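Local coordinates for protein citrinin polyketide synthase (Monascus purpureus, PDB 5MPT) that builds the keto-aldehyde precursor of the mycotoxin citrinin as a non-reducing polyketide synthase, the part described here being its C-methyltransferase domain with bound S-adenosyl-L-homocysteine, at residues R170-V173 against T174-A178; H139-T142 against S143-G146. All coordinates share one frame; numbering follows the deposited sequence.

Contact 1: R170-V173 against T174-A178; sequences REIV and TDVYA. With SAH (S-adenosyl-L-homocysteine), chain B.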
ATOM      1  N   ARG A 170      -9.205  12.832  -4.966  1.00 30.62           N
ATOM      2  CA  ARG A 170      -8.074  12.458  -5.814  1.00 31.06           C
ATOM      3  C   ARG A 170      -6.787  13.108  -5.331  1.00 31.81           C
ATOM      4  O   ARG A 170      -5.731  12.471  -5.330  1.00 31.82           O
ATOM      5  CB  ARG A 170      -8.350  12.843  -7.266  1.00 31.14           C
ATOM      6  CG  ARG A 170      -9.386  11.999  -7.935  1.00 33.81           C
ATOM      7  CD  ARG A 170      -9.416  12.232  -9.444  1.00 36.04           C
ATOM      8  NE  ARG A 170      -9.903  13.565  -9.790  1.00 40.24           N
ATOM      9  CZ  ARG A 170     -11.184  13.884  -9.946  1.00 46.84           C
ATOM     10  NH1 ARG A 170     -12.136  12.980  -9.767  1.00 48.26           N
ATOM     11  NH2 ARG A 170     -11.517  15.119 -10.275  1.00 51.57           N
ATOM     12  N   GLU A 171      -6.850  14.373  -4.905  1.00 34.27           N
ATOM     13  CA  GLU A 171      -5.645  15.027  -4.410  1.00 36.67           C
ATOM     14  C   GLU A 171      -5.169  14.383  -3.120  1.00 32.64           C
ATOM     15  O   GLU A 171      -3.967  14.162  -2.933  1.00 32.52           O
ATOM     16  CB  GLU A 171      -5.890  16.512  -4.187  1.00 44.54           C
ATOM     17  CG  GLU A 171      -4.620  17.312  -4.085  1.00 53.12           C
ATOM     18  CD  GLU A 171      -4.871  18.765  -3.738  1.00 62.73           C
ATOM     19  OE1 GLU A 171      -5.569  19.021  -2.736  1.00 66.64           O
ATOM     20  OE2 GLU A 171      -4.369  19.646  -4.468  1.00 66.04           O
ATOM     21  N   ILE A 172      -6.097  14.065  -2.224  1.00 29.19           N
ATOM     22  CA  ILE A 172      -5.718  13.464  -0.950  1.00 28.24           C
ATOM     23  C   ILE A 172      -5.044  12.119  -1.180  1.00 27.43           C
ATOM     24  O   ILE A 172      -4.014  11.814  -0.567  1.00 26.88           O
ATOM     25  CB  ILE A 172      -6.948  13.334  -0.037  1.00 30.35           C
ATOM     26  CG1 ILE A 172      -7.410  14.714   0.417  1.00 31.59           C
ATOM     27  CG2 ILE A 172      -6.660  12.433   1.169  1.00 31.05           C
ATOM     28  CD1 ILE A 172      -8.770  14.720   1.124  1.00 31.71           C
ATOM     29  N   VAL A 173      -5.612  11.295  -2.048  1.00 28.32           N
ATOM     30  CA  VAL A 173      -5.100   9.940  -2.181  1.00 30.10           C
ATOM     31  C   VAL A 173      -3.736   9.947  -2.875  1.00 27.33           C
ATOM     32  O   VAL A 173      -2.843   9.167  -2.513  1.00 27.18           O
ATOM     33  CB  VAL A 173      -6.145   9.049  -2.878  1.00 36.82           C
ATOM     34  CG1 VAL A 173      -6.324   9.469  -4.317  1.00 40.75           C
ATOM     35  CG2 VAL A 173      -5.733   7.601  -2.760  1.00 40.09           C
ATOM     36  N   THR A 174      -3.533  10.848  -3.851  1.00 26.64           N
ATOM     37  CA  THR A 174      -2.203  11.074  -4.404  1.00 25.90           C
ATOM     38  C   THR A 174      -1.219  11.454  -3.311  1.00 22.80           C
ATOM     39  O   THR A 174      -0.102  10.930  -3.253  1.00 22.08           O
ATOM     40  CB  THR A 174      -2.245  12.188  -5.449  1.00 32.54           C
ATOM     41  OG1 THR A 174      -3.067  11.789  -6.543  1.00 36.80           O
ATOM     42  CG2 THR A 174      -0.848  12.516  -5.947  1.00 34.88           C
ATOM     43  N   ASP A 175      -1.612  12.388  -2.444  1.00 25.08           N
ATOM     44  CA  ASP A 175      -0.714  12.820  -1.381  1.00 26.57           C
ATOM     45  C   ASP A 175      -0.440  11.684  -0.409  1.00 24.22           C
ATOM     46  O   ASP A 175       0.677  11.546   0.087  1.00 22.89           O
ATOM     47  CB  ASP A 175      -1.305  14.023  -0.649  1.00 32.30           C
ATOM     48  CG  ASP A 175      -1.164  15.308  -1.429  1.00 35.20           C
ATOM     49  OD1 ASP A 175      -0.502  15.290  -2.485  1.00 34.97           O
ATOM     50  OD2 ASP A 175      -1.696  16.345  -0.969  1.00 37.95           O
ATOM     51  N   VAL A 176      -1.441  10.843  -0.146  1.00 22.18           N
ATOM     52  CA  VAL A 176      -1.218   9.657   0.684  1.00 22.75           C
ATOM     53  C   VAL A 176      -0.120   8.796   0.064  1.00 20.64           C
ATOM     54  O   VAL A 176       0.835   8.391   0.742  1.00 21.36           O
ATOM     55  CB  VAL A 176      -2.528   8.868   0.865  1.00 22.59           C
ATOM     56  CG1 VAL A 176      -2.284   7.467   1.506  1.00 21.44           C
ATOM     57  CG2 VAL A 176      -3.521   9.677   1.716  1.00 24.44           C
ATOM     58  N   TYR A 177      -0.200   8.565  -1.247  1.00 21.05           N
ATOM     59  CA  TYR A 177       0.730   7.628  -1.867  1.00 22.18           C
ATOM     60  C   TYR A 177       2.125   8.194  -2.077  1.00 23.43           C
ATOM     61  O   TYR A 177       3.073   7.414  -2.113  1.00 24.69           O
ATOM     62  CB  TYR A 177       0.180   7.139  -3.216  1.00 22.94           C
ATOM     63  CG  TYR A 177      -1.029   6.233  -3.144  1.00 23.86           C
ATOM     64  CD1 TYR A 177      -1.133   5.208  -2.198  1.00 22.51           C
ATOM     65  CD2 TYR A 177      -2.072   6.401  -4.030  1.00 26.04           C
ATOM     66  CE1 TYR A 177      -2.210   4.393  -2.173  1.00 23.12           C
ATOM     67  CE2 TYR A 177      -3.146   5.593  -4.005  1.00 25.20           C
ATOM     68  CZ  TYR A 177      -3.225   4.587  -3.071  1.00 24.99           C
ATOM     69  OH  TYR A 177      -4.339   3.775  -3.103  1.00 27.14           O
ATOM     70  N   ALA A 178       2.267   9.510  -2.261  1.00 24.59           N
ATOM     71  CA  ALA A 178       3.544  10.150  -2.569  1.00 21.72           C
ATOM     72  C   ALA A 178       4.165  10.853  -1.374  1.00 21.63           C
ATOM     73  O   ALA A 178       5.385  10.748  -1.173  1.00 22.77           O
ATOM     74  CB  ALA A 178       3.357  11.182  -3.691  1.00 22.25           C
TER
HETATM   75  N   SAH B2201       1.569   2.362  -6.619  1.00 23.29           N
HETATM   76  CA  SAH B2201       0.288   3.063  -6.307  1.00 23.82           C
HETATM   77  CB  SAH B2201      -0.267   2.923  -4.895  1.00 24.69           C
HETATM   78  CG  SAH B2201      -0.906   1.579  -4.591  1.00 24.25           C
HETATM   79  SD  SAH B2201      -2.606   1.645  -5.254  1.00 25.90           S
HETATM   80  C   SAH B2201       0.509   4.577  -6.582  1.00 24.99           C
HETATM   81  O   SAH B2201      -0.615   5.181  -6.905  1.00 26.98           O
HETATM   82  OXT SAH B2201       1.569   5.142  -6.472  1.00 24.69           O
HETATM   83  C5' SAH B2201      -2.728   0.093  -6.182  1.00 25.52           C
HETATM   84  C4' SAH B2201      -2.530   0.380  -7.657  1.00 24.83           C
HETATM   85  O4' SAH B2201      -2.509  -0.915  -8.296  1.00 27.15           O
HETATM   86  C3' SAH B2201      -3.651   1.185  -8.327  1.00 25.50           C
HETATM   87  O3' SAH B2201      -3.025   2.150  -9.168  1.00 23.61           O
HETATM   88  C2' SAH B2201      -4.424   0.124  -9.129  1.00 26.24           C
HETATM   89  O2' SAH B2201      -4.987   0.645 -10.331  1.00 26.86           O
HETATM   90  C1' SAH B2201      -3.311  -0.867  -9.449  1.00 26.67           C
HETATM   91  N9  SAH B2201      -3.735  -2.229  -9.751  1.00 24.65           N
HETATM   92  C8  SAH B2201      -4.717  -2.965  -9.144  1.00 25.96           C
HETATM   93  N7  SAH B2201      -4.903  -4.152  -9.670  1.00 25.94           N
HETATM   94  C5  SAH B2201      -3.978  -4.199 -10.705  1.00 23.73           C
HETATM   95  C6  SAH B2201      -3.667  -5.187 -11.659  1.00 23.80           C
HETATM   96  N6  SAH B2201      -4.305  -6.360 -11.759  1.00 23.45           N
HETATM   97  N1  SAH B2201      -2.689  -4.913 -12.543  1.00 23.82           N
HETATM   98  C2  SAH B2201      -2.065  -3.733 -12.478  1.00 22.92           C
HETATM   99  N3  SAH B2201      -2.263  -2.726 -11.627  1.00 22.76           N
HETATM  100  C4  SAH B2201      -3.247  -3.022 -10.760  1.00 23.11           C
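Val173 and Tyr177, one helical turn apart, lie side by side and point the same way, the methyl CG2 of Val173 resting 3.5 Å from CE2 of the ring. That methyl stands anti to the backbone N (the other, CG1, has chi1 68°), which brings it alongside the phenol. A branched, buried valine suits this place because it backs the aromatic side chain. Tyr177, an active-site residue of the methyltransferase, also meets S-adenosyl-L-homocysteine: the ligand atom CB sits over the ring centre, 3.5 Å above its plane, while Tyr177 OH lies 3.5 Å from the ligand sulfur SD. The phenol oxygen is thus held beside the sulfur that carries the methyl group in the intact cosubstrate. Tyr177 N donates to Val173 O at 3.0 Å, tying the base of the residue to the same turn.

Threonine suits position 174 because its short hydroxyl can turn back to a carbonyl of the preceding turn. Thr174 N donates to Arg170 O at 3.1 Å, and with OG1 beside the backbone N (chi1 -63°) the hydroxyl comes within 3.0 Å of that same oxygen, though its proton has another acceptor within reach.

Helix 167-178 touches two other helices: Ile172 and Val176 reach helix 136-146, Val176 and Tyr177 touch Trp322 and Phe327 of helix 321-327, respectively, and Thr174 and Tyr177 meet Thr217 in a loop of the S-adenosyl-L-homocysteine pocket.

Contact 2: H139-T142 against S143-G146; sequences HKLT and SLTG
Ser143 N reaches back one turn to His139 O at 3.2 Å, the first of four consecutive i to i+4 bonds that account for every backbone N of 143-146. Leu144 N takes Lys140 O at 2.9 Å, and Thr145 N finds Leu141 O at 3.3 Å in a nearly straight bond (N-H...O 170°). Last comes Gly146 N, 2.8 Å from Thr142 O but noticeably bent, at 133°, in the final turn.

The hydroxyls of Thr142 and Ser143 are satisfied from outside these eight residues. Thr142 OG1, beside its own backbone N (chi1 -70°), is hydrogen-bonded to Glu138 O in the preceding turn; this lets a buried threonine hide its polar atom against the helix while the rest of the side chain packs on Leu51 and Cys52 of helix 40-62 and on Trp322 and Ile326 of helix 321-327. Ser143 is small enough to sit close to helix 121-131, and its OG is hydrogen-bonded to NE2 of His55, a link to helix 40-62. Ser143 O also accepts a bond from Ser147 OG, just past the helix.

The four i to i+4 backbone bonds mark a regular alpha-helix, here the C-terminal part of helix 136-146 in the helical region that accompanies the Rossmann-like methyltransferase fold. Thr145 OG1 stands between its backbone N and carbonyl carbon (chi1 58°), 3.5 Å from Leu141 O. Leucines serve the apolar side: CD1 of Leu141 lies 4.4 Å from CD1 of Leu144, a loose contact, and Leu141 also packs on Ile326. His139 is buried against Leu125 and Leu128 of helix 121-131 and Val44 and Ser48 of helix 40-62.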
ATOM      1  N   HIS A 139      -5.320  11.124   7.257  1.00 22.53           N
ATOM      2  CA  HIS A 139      -6.336  11.513   8.234  1.00 22.55           C
ATOM      3  C   HIS A 139      -7.502  12.218   7.562  1.00 23.50           C
ATOM      4  O   HIS A 139      -8.667  11.982   7.917  1.00 26.23           O
ATOM      5  CB  HIS A 139      -5.653  12.367   9.299  1.00 24.31           C
ATOM      6  CG  HIS A 139      -4.590  11.613  10.012  1.00 22.95           C
ATOM      7  ND1 HIS A 139      -3.448  12.204  10.518  1.00 22.50           N
ATOM      8  CD2 HIS A 139      -4.461  10.286  10.241  1.00 22.91           C
ATOM      9  CE1 HIS A 139      -2.692  11.273  11.070  1.00 22.74           C
ATOM     10  NE2 HIS A 139      -3.270  10.099  10.897  1.00 23.72           N
ATOM     11  N   LYS A 140      -7.212  13.071   6.579  1.00 22.45           N
ATOM     12  CA  LYS A 140      -8.276  13.653   5.780  1.00 23.33           C
ATOM     13  C   LYS A 140      -9.037  12.566   5.031  1.00 24.73           C
ATOM     14  O   LYS A 140     -10.276  12.611   4.958  1.00 27.30           O
ATOM     15  CB  LYS A 140      -7.707  14.670   4.793  1.00 25.53           C
ATOM     16  CG  LYS A 140      -7.022  15.876   5.401  1.00 28.59           C
ATOM     17  CD  LYS A 140      -6.571  16.823   4.285  1.00 32.63           C
ATOM     18  CE  LYS A 140      -5.819  18.032   4.797  1.00 41.72           C
ATOM     19  NZ  LYS A 140      -5.040  18.667   3.679  1.00 49.70           N
ATOM     20  N   LEU A 141      -8.321  11.593   4.453  1.00 25.18           N
ATOM     21  CA  LEU A 141      -9.000  10.501   3.771  1.00 23.06           C
ATOM     22  C   LEU A 141      -9.857   9.706   4.744  1.00 23.46           C
ATOM     23  O   LEU A 141     -10.948   9.243   4.389  1.00 25.51           O
ATOM     24  CB  LEU A 141      -7.991   9.587   3.085  1.00 23.07           C
ATOM     25  CG  LEU A 141      -8.513   8.637   1.998  1.00 24.71           C
ATOM     26  CD1 LEU A 141      -9.118   9.409   0.846  1.00 26.24           C
ATOM     27  CD2 LEU A 141      -7.373   7.771   1.540  1.00 25.02           C
ATOM     28  N   THR A 142      -9.367   9.522   5.971  1.00 25.50           N
ATOM     29  CA  THR A 142     -10.127   8.786   6.975  1.00 25.32           C
ATOM     30  C   THR A 142     -11.490   9.442   7.226  1.00 24.59           C
ATOM     31  O   THR A 142     -12.534   8.761   7.294  1.00 24.47           O
ATOM     32  CB  THR A 142      -9.294   8.714   8.258  1.00 25.42           C
ATOM     33  OG1 THR A 142      -8.173   7.843   8.043  1.00 24.63           O
ATOM     34  CG2 THR A 142     -10.126   8.202   9.443  1.00 24.08           C
ATOM     35  N   SER A 143     -11.525  10.769   7.274  1.00 24.30           N
ATOM     36  CA  SER A 143     -12.812  11.411   7.491  1.00 26.31           C
ATOM     37  C   SER A 143     -13.653  11.524   6.220  1.00 25.92           C
ATOM     38  O   SER A 143     -14.895  11.535   6.308  1.00 25.63           O
ATOM     39  CB  SER A 143     -12.601  12.783   8.130  1.00 28.14           C
ATOM     40  OG  SER A 143     -12.358  12.614   9.510  1.00 29.85           O
ATOM     41  N   LEU A 144     -13.012  11.577   5.046  1.00 27.72           N
ATOM     42  CA  LEU A 144     -13.739  11.674   3.780  1.00 28.36           C
ATOM     43  C   LEU A 144     -14.679  10.489   3.596  1.00 26.56           C
ATOM     44  O   LEU A 144     -15.884  10.659   3.318  1.00 26.66           O
ATOM     45  CB  LEU A 144     -12.743  11.772   2.616  1.00 30.07           C
ATOM     46  CG  LEU A 144     -13.304  11.968   1.197  1.00 34.50           C
ATOM     47  CD1 LEU A 144     -12.205  12.413   0.233  1.00 34.42           C
ATOM     48  CD2 LEU A 144     -13.907  10.707   0.633  1.00 38.83           C
ATOM     49  N   THR A 145     -14.169   9.274   3.778  1.00 24.99           N
ATOM     50  CA  THR A 145     -15.075   8.128   3.740  1.00 26.48           C
ATOM     51  C   THR A 145     -15.738   7.922   5.089  1.00 25.56           C
ATOM     52  O   THR A 145     -16.914   7.561   5.151  1.00 24.74           O
ATOM     53  CB  THR A 145     -14.337   6.844   3.328  1.00 28.37           C
ATOM     54  OG1 THR A 145     -13.266   6.591   4.239  1.00 27.71           O
ATOM     55  CG2 THR A 145     -13.764   6.960   1.922  1.00 29.40           C
ATOM     56  N   GLY A 146     -14.996   8.171   6.171  1.00 25.29           N
ATOM     57  CA  GLY A 146     -15.494   7.892   7.513  1.00 23.85           C
ATOM     58  C   GLY A 146     -16.762   8.647   7.861  1.00 25.20           C
ATOM     59  O   GLY A 146     -17.640   8.108   8.534  1.00 26.34           O
TER

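From the N terminus the chain first forms contact 2, within helix 136-146, and then, after helices 149-154 and 159-164, contact 1 within helix 167-178. The two follow in series, neither enclosing nor crossing the other, and each closes only helical turns, without an intervening loop. They nevertheless meet in space, their centres 12 Å apart: Ile172 CG2 lies 3.7 Å from Leu141 CB, and Ile172 CD1 approaches Lys140 CB at 3.8 Å. Through this apolar seam the helical region, where contact 2 joins helices 40-62 and 121-131, abuts the helix bearing Tyr177 beside S-adenosyl-L-homocysteine. Helix 321-327, which follows strand 309-316 of the mixed sheet, touches both contacts.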